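Local coordinates for phage terminase large subunit (Thermus phage G20c, PDB 5M1Q), which powers ATP-driven translocation of viral DNA into empty capsids and, as an endonuclease, cuts the genome to start and finish each packaging reaction, at residues R21-D26 with E81-A86; Y33-D38 with F48-L53. All coordinates share one frame; numbering follows the deposited sequence. Where two conformers were deposited one is given.

Contact 1: R21-D26 with E81-A86; sequences RLVVED and EDYGHA. With ZN (zinc ion), chain C.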
loop_
_atom_site.group_PDB
_atom_site.type_symbol
_atom_site.label_atom_id
_atom_site.label_comp_id
_atom_site.label_asym_id
_atom_site.label_seq_id
_atom_site.Cartn_x
_atom_site.Cartn_y
_atom_site.Cartn_z
ATOM N N ARG A 21 -7.499 4.296 -9.346
ATOM C CA ARG A 21 -6.140 4.788 -9.094
ATOM C C ARG A 21 -6.068 6.293 -8.845
ATOM O O ARG A 21 -6.687 7.087 -9.570
ATOM C CB ARG A 21 -5.237 4.524 -10.270
ATOM C CG ARG A 21 -5.049 3.076 -10.628
ATOM C CD ARG A 21 -4.045 2.949 -11.739
ATOM N NE ARG A 21 -3.927 1.551 -12.153
ATOM C CZ ARG A 21 -3.025 1.088 -13.011
ATOM N NH1 ARG A 21 -2.111 1.886 -13.561
ATOM N NH2 ARG A 21 -3.024 -0.209 -13.298
ATOM N N LEU A 22 -5.333 6.673 -7.808
ATOM C CA LEU A 22 -4.841 8.031 -7.647
ATOM C C LEU A 22 -3.416 8.036 -8.188
ATOM O O LEU A 22 -2.566 7.289 -7.695
ATOM C CB LEU A 22 -4.883 8.445 -6.175
ATOM C CG LEU A 22 -6.280 8.686 -5.616
ATOM C CD1 LEU A 22 -7.050 7.383 -5.485
ATOM C CD2 LEU A 22 -6.224 9.411 -4.279
ATOM N N VAL A 23 -3.158 8.826 -9.228
ATOM C CA VAL A 23 -1.859 8.843 -9.890
ATOM C C VAL A 23 -1.097 10.142 -9.605
ATOM O O VAL A 23 -1.512 11.204 -10.015
ATOM C CB VAL A 23 -1.992 8.659 -11.430
ATOM C CG1 VAL A 23 -0.618 8.595 -12.067
ATOM C CG2 VAL A 23 -2.793 7.400 -11.754
ATOM N N VAL A 24 0.037 10.034 -8.928
ATOM C CA VAL A 24 0.905 11.170 -8.690
ATOM C C VAL A 24 1.898 11.307 -9.823
ATOM O O VAL A 24 2.101 12.400 -10.339
ATOM C CB VAL A 24 1.661 11.022 -7.351
ATOM C CG1 VAL A 24 2.548 12.239 -7.104
ATOM C CG2 VAL A 24 0.651 10.824 -6.237
ATOM N N GLU A 25 2.553 10.195 -10.170
ATOM C CA GLU A 25 3.533 10.171 -11.251
ATOM C C GLU A 25 3.358 8.883 -12.035
ATOM O O GLU A 25 3.169 7.811 -11.454
ATOM C CB GLU A 25 4.949 10.218 -10.708
ATOM C CG GLU A 25 5.309 11.488 -9.971
ATOM C CD GLU A 25 6.805 11.719 -9.860
ATOM O OE1 GLU A 25 7.609 10.772 -10.078
ATOM O OE2 GLU A 25 7.181 12.869 -9.548
ATOM N N ASP A 26 3.398 9.007 -13.358
ATOM C CA ASP A 26 3.537 7.848 -14.229
ATOM C C ASP A 26 4.889 7.168 -14.077
ATOM O O ASP A 26 5.864 7.762 -13.628
ATOM C CB ASP A 26 3.362 8.264 -15.692
ATOM C CG ASP A 26 1.979 8.790 -15.980
ATOM O OD1 ASP A 26 0.993 8.194 -15.479
ATOM O OD2 ASP A 26 1.883 9.803 -16.713
ATOM N N GLU A 81 2.748 -4.477 -13.389
ATOM C CA GLU A 81 3.283 -4.452 -14.742
ATOM C C GLU A 81 3.464 -3.014 -15.226
ATOM O O GLU A 81 4.494 -2.654 -15.784
ATOM C CB GLU A 81 2.354 -5.256 -15.651
ATOM C CG GLU A 81 2.798 -5.365 -17.090
ATOM C CD GLU A 81 1.946 -6.348 -17.851
ATOM O OE1 GLU A 81 0.838 -5.962 -18.280
ATOM O OE2 GLU A 81 2.402 -7.513 -18.008
ATOM N N ASP A 82 2.480 -2.163 -14.926
ATOM C CA ASP A 82 2.570 -0.749 -15.294
ATOM C C ASP A 82 3.754 -0.013 -14.681
ATOM O O ASP A 82 4.219 0.960 -15.244
ATOM C CB ASP A 82 1.288 0.010 -14.906
ATOM C CG ASP A 82 0.069 -0.382 -15.760
ATOM O OD1 ASP A 82 0.213 -1.021 -16.840
ATOM O OD2 ASP A 82 -1.067 -0.071 -15.340
ATOM N N TYR A 83 4.238 -0.443 -13.513
ATOM C CA TYR A 83 5.390 0.201 -12.886
ATOM C C TYR A 83 6.624 -0.711 -12.913
ATOM O O TYR A 83 7.354 -0.854 -11.918
ATOM C CB TYR A 83 5.040 0.659 -11.442
ATOM C CG TYR A 83 4.198 1.926 -11.447
ATOM C CD1 TYR A 83 2.822 1.863 -11.549
ATOM C CD2 TYR A 83 4.808 3.177 -11.413
ATOM C CE1 TYR A 83 2.054 3.005 -11.598
ATOM C CE2 TYR A 83 4.042 4.337 -11.446
ATOM C CZ TYR A 83 2.669 4.235 -11.555
ATOM O OH TYR A 83 1.909 5.386 -11.609
ATOM N N GLY A 84 6.850 -1.332 -14.071
ATOM C CA GLY A 84 8.048 -2.131 -14.306
ATOM C C GLY A 84 8.097 -3.458 -13.592
ATOM O O GLY A 84 9.173 -3.878 -13.193
ATOM N N HIS A 85 6.947 -4.128 -13.450
ATOM C CA HIS A 85 6.821 -5.367 -12.646
ATOM C C HIS A 85 7.355 -5.171 -11.247
ATOM O O HIS A 85 8.085 -6.008 -10.703
ATOM C CB HIS A 85 7.438 -6.573 -13.333
ATOM C CG HIS A 85 6.696 -6.963 -14.558
ATOM N ND1 HIS A 85 7.005 -6.464 -15.804
ATOM C CD2 HIS A 85 5.602 -7.738 -14.715
ATOM C CE1 HIS A 85 6.154 -6.949 -16.683
ATOM N NE2 HIS A 85 5.300 -7.734 -16.051
ATOM N N ALA A 86 6.985 -4.029 -10.689
ATOM C CA ALA A 86 7.300 -3.686 -9.314
ATOM C C ALA A 86 6.985 -4.865 -8.400
ATOM O O ALA A 86 5.886 -5.420 -8.450
ATOM C CB ALA A 86 6.481 -2.467 -8.905
HETATM ZN ZN ZN C . 3.821 -8.537 -17.326
HETATM O O HOH W 1 0.418 5.628 -13.892
HETATM O O HOH W 2 2.964 -10.075 -16.077
#
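Tyr83 lays its phenol across to the backbone of Glu25 and Asp26, with the carbonyl oxygen of Glu25 at the ring edge, in its plane. Tyr83 OH donates to Glu25 O at 2.7 Å, approaching 19° off the carbonyl plane, and accepts from a water, 2.7 Å from Tyr83 OH, that donates to Asp26 OD1. Two partners thus fix the hydroxyl, while Val23 CG1 touches it more loosely, 4.1 Å from Tyr83 OH. Tyr83 is where the chain leaves helix 69-82, so the contact ties the C-terminal end of this helix of the RNase H-like domain to strand 21-23 and the loop that follows. The straight Arg21 chain (chi3 -176°) carries the guanidinium to the helix end, where it grips Asp82 end-on in a salt bridge: Arg21 NH1 and NH2 each lie 2.8 Å from Asp82 OD2. Both N-H groups come to the anti side of OD2, and the carboxylate is turned 61° from the guanidinium plane. Glu81, in the last turn of the helix, and His85, just beyond it, bind a zinc ion through OE2 (1.9 Å) and NE2 (2.1 Å), with a water, and Glu81 CA sits over the His85 ring face.

Contact 2: Y33-D38 with F48-L53; sequences YCIGAD and FSVLDL. With ZN (zinc ion), chain D.
The ring of Tyr33 leans obliquely over the opposite strand, CD2 lying 3.7 Å from Asp52 CA and 3.8 Å from Val50 CG1. Its plane is turned 48° from the Asp52 carboxylate, whose polar ends are held by His31, Asp54 and Thr55, while the Tyr33 hydroxyl is hydrogen-bonded to the backbone N of Arg28. At the other end of the strand pair, the Phe48 ring also approaches at a slant, CD1 against Ala37 CB (3.7 Å) and CE1 beside Asp38 O. Between the two rings, Ile35 CG1 and Val50 CG2 run alongside each other, 3.9 Å apart. Ile35, Val50 and Phe48 pack against Leu76 and Leu79 of helix 69-82. Strands 33-38 and 46-52 form the beta hairpin that opens the RNase H-like core, of the RuvC-like kind in this nuclease. Cys34-Leu51 and Gly36-Ser49 are the hydrogen-bonded pairs, each with two backbone bonds, and CA-H...O contacts fill the intervals. On the reverse face, Cys34 SG takes the crowded position between backbone N and carbonyl carbon (chi1 70°), which brings it to Leu53 CD2 at 3.9 Å. There Ser49 OG bonds to Ser177 of helix 173-182, a helix that also meets Leu51. With CG anti to the backbone N (chi1 -169°), Asp38 turns its carboxylate from the hairpin, and OD2 binds a zinc ion at 2.2 Å together with four waters and Asp173. Asp38 probably binds both catalytic magnesium ions in the active enzyme, with Asp91 and Asp173 nearby.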
loop_
_atom_site.group_PDB
_atom_site.type_symbol
_atom_site.label_atom_id
_atom_site.label_comp_id
_atom_site.label_asym_id
_atom_site.label_seq_id
_atom_site.Cartn_x
_atom_site.Cartn_y
_atom_site.Cartn_z
ATOM N N TYR A 33 10.560 0.572 -8.206
ATOM C CA TYR A 33 9.300 0.677 -7.471
ATOM C C TYR A 33 9.004 -0.616 -6.726
ATOM O O TYR A 33 9.413 -1.709 -7.138
ATOM C CB TYR A 33 8.140 0.967 -8.435
ATOM C CG TYR A 33 8.275 2.257 -9.210
ATOM C CD1 TYR A 33 9.052 2.314 -10.363
ATOM C CD2 TYR A 33 7.598 3.413 -8.817
ATOM C CE1 TYR A 33 9.196 3.488 -11.076
ATOM C CE2 TYR A 33 7.715 4.590 -9.540
ATOM C CZ TYR A 33 8.515 4.615 -10.680
ATOM O OH TYR A 33 8.633 5.759 -11.405
ATOM N N CYS A 34 8.271 -0.502 -5.622
ATOM C CA CYS A 34 7.606 -1.646 -5.034
ATOM C C CYS A 34 6.154 -1.274 -4.749
ATOM O O CYS A 34 5.775 -0.080 -4.822
ATOM C CB CYS A 34 8.328 -2.117 -3.782
ATOM S SG CYS A 34 8.176 -0.965 -2.390
ATOM N N ILE A 35 5.358 -2.283 -4.451
ATOM C CA ILE A 35 3.948 -2.132 -4.156
ATOM C C ILE A 35 3.629 -2.790 -2.822
ATOM O O ILE A 35 3.966 -3.972 -2.611
ATOM C CB ILE A 35 3.058 -2.773 -5.258
ATOM C CG1 ILE A 35 3.324 -2.060 -6.574
ATOM C CG2 ILE A 35 1.580 -2.759 -4.867
ATOM C CD1 ILE A 35 2.646 -2.680 -7.769
ATOM N N GLY A 36 2.962 -2.060 -1.935
ATOM C CA GLY A 36 2.377 -2.677 -0.740
ATOM C C GLY A 36 0.958 -3.072 -1.029
ATOM O O GLY A 36 0.180 -2.232 -1.488
ATOM N N ALA A 37 0.596 -4.330 -0.790
ATOM C CA ALA A 37 -0.763 -4.822 -1.081
ATOM C C ALA A 37 -1.500 -5.438 0.108
ATOM O O ALA A 37 -1.022 -6.405 0.711
ATOM C CB ALA A 37 -0.710 -5.827 -2.220
ATOM N N ASP A 38 -2.653 -4.847 0.429
ATOM C CA ASP A 38 -3.627 -5.340 1.404
ATOM C C ASP A 38 -4.838 -5.856 0.590
ATOM O O ASP A 38 -5.107 -5.309 -0.501
ATOM C CB ASP A 38 -4.013 -4.170 2.320
ATOM C CG ASP A 38 -4.814 -4.591 3.529
ATOM O OD1 ASP A 38 -4.318 -5.409 4.334
ATOM O OD2 ASP A 38 -5.941 -4.087 3.702
ATOM N N PHE A 48 -3.562 -1.056 -2.971
ATOM C CA PHE A 48 -2.247 -1.300 -3.524
ATOM C C PHE A 48 -1.499 0.044 -3.621
ATOM O O PHE A 48 -1.942 0.945 -4.322
ATOM C CB PHE A 48 -2.331 -1.949 -4.918
ATOM C CG PHE A 48 -3.305 -3.088 -5.029
ATOM C CD1 PHE A 48 -3.464 -4.027 -4.003
ATOM C CD2 PHE A 48 -4.072 -3.242 -6.196
ATOM C CE1 PHE A 48 -4.360 -5.079 -4.110
ATOM C CE2 PHE A 48 -4.980 -4.295 -6.300
ATOM C CZ PHE A 48 -5.128 -5.209 -5.267
ATOM N N SER A 49 -0.367 0.186 -2.925
ATOM C CA SER A 49 0.384 1.446 -2.891
ATOM C C SER A 49 1.696 1.286 -3.596
ATOM O O SER A 49 2.538 0.490 -3.149
ATOM C CB SER A 49 0.692 1.869 -1.448
ATOM O OG SER A 49 -0.490 2.127 -0.745
ATOM N N VAL A 50 1.923 2.068 -4.648
ATOM C CA VAL A 50 3.147 2.033 -5.415
ATOM C C VAL A 50 4.108 3.079 -4.896
ATOM O O VAL A 50 3.828 4.264 -4.979
ATOM C CB VAL A 50 2.917 2.296 -6.925
ATOM C CG1 VAL A 50 4.217 2.076 -7.694
ATOM C CG2 VAL A 50 1.800 1.422 -7.446
ATOM N N LEU A 51 5.251 2.629 -4.381
ATOM C CA LEU A 51 6.289 3.476 -3.833
ATOM C C LEU A 51 7.483 3.541 -4.767
ATOM O O LEU A 51 8.030 2.495 -5.165
ATOM C CB LEU A 51 6.754 2.935 -2.463
ATOM C CG LEU A 51 7.890 3.676 -1.770
ATOM C CD1 LEU A 51 7.584 5.150 -1.533
ATOM C CD2 LEU A 51 8.211 2.990 -0.450
ATOM N N ASP A 52 7.894 4.753 -5.088
ATOM C CA ASP A 52 9.118 4.999 -5.810
ATOM C C ASP A 52 10.257 4.930 -4.799
ATOM O O ASP A 52 10.404 5.802 -3.932
ATOM C CB ASP A 52 9.018 6.354 -6.524
ATOM C CG ASP A 52 10.238 6.700 -7.344
ATOM O OD1 ASP A 52 11.366 6.264 -7.037
ATOM O OD2 ASP A 52 10.041 7.478 -8.313
ATOM N N LEU A 53 11.065 3.882 -4.907
ATOM C CA LEU A 53 12.118 3.651 -3.932
ATOM C C LEU A 53 13.290 4.619 -4.058
ATOM O O LEU A 53 14.074 4.754 -3.125
ATOM C CB LEU A 53 12.586 2.194 -3.976
ATOM C CG LEU A 53 11.540 1.186 -3.478
ATOM C CD1 LEU A 53 11.935 -0.238 -3.879
ATOM C CD2 LEU A 53 11.280 1.303 -1.968
HETATM ZN ZN ZN D . -7.490 -4.635 5.109
HETATM O O HOH W 3 -6.740 -6.442 5.253
HETATM O O HOH W 4 -6.442 -3.851 6.705
HETATM O O HOH W 5 -9.168 -5.178 6.539
HETATM O O HOH W 6 -8.127 -5.217 3.334
#

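In the fold
From the N terminus, the chain passes along strand 21-23 and the loop after it, the first half of contact 1, and then enters strand 33-38. Contact 2 closes the short hairpin between strands 33-38 and 46-52, and is nested inside the 54-residue loop that contact 1 closes when helix 69-82 ends. Strand 57-64 lies between 46-52 and 21-23 in the sheet, so both contacts reach one sheet. They also touch directly: the Tyr83 ring meets that of Tyr33 at about 60° and packs on Val50, while Ala86 CB rests against Ile35. Directly after, strand 87-90 pairs with 33-38, extending the sheet on the hairpin's other side.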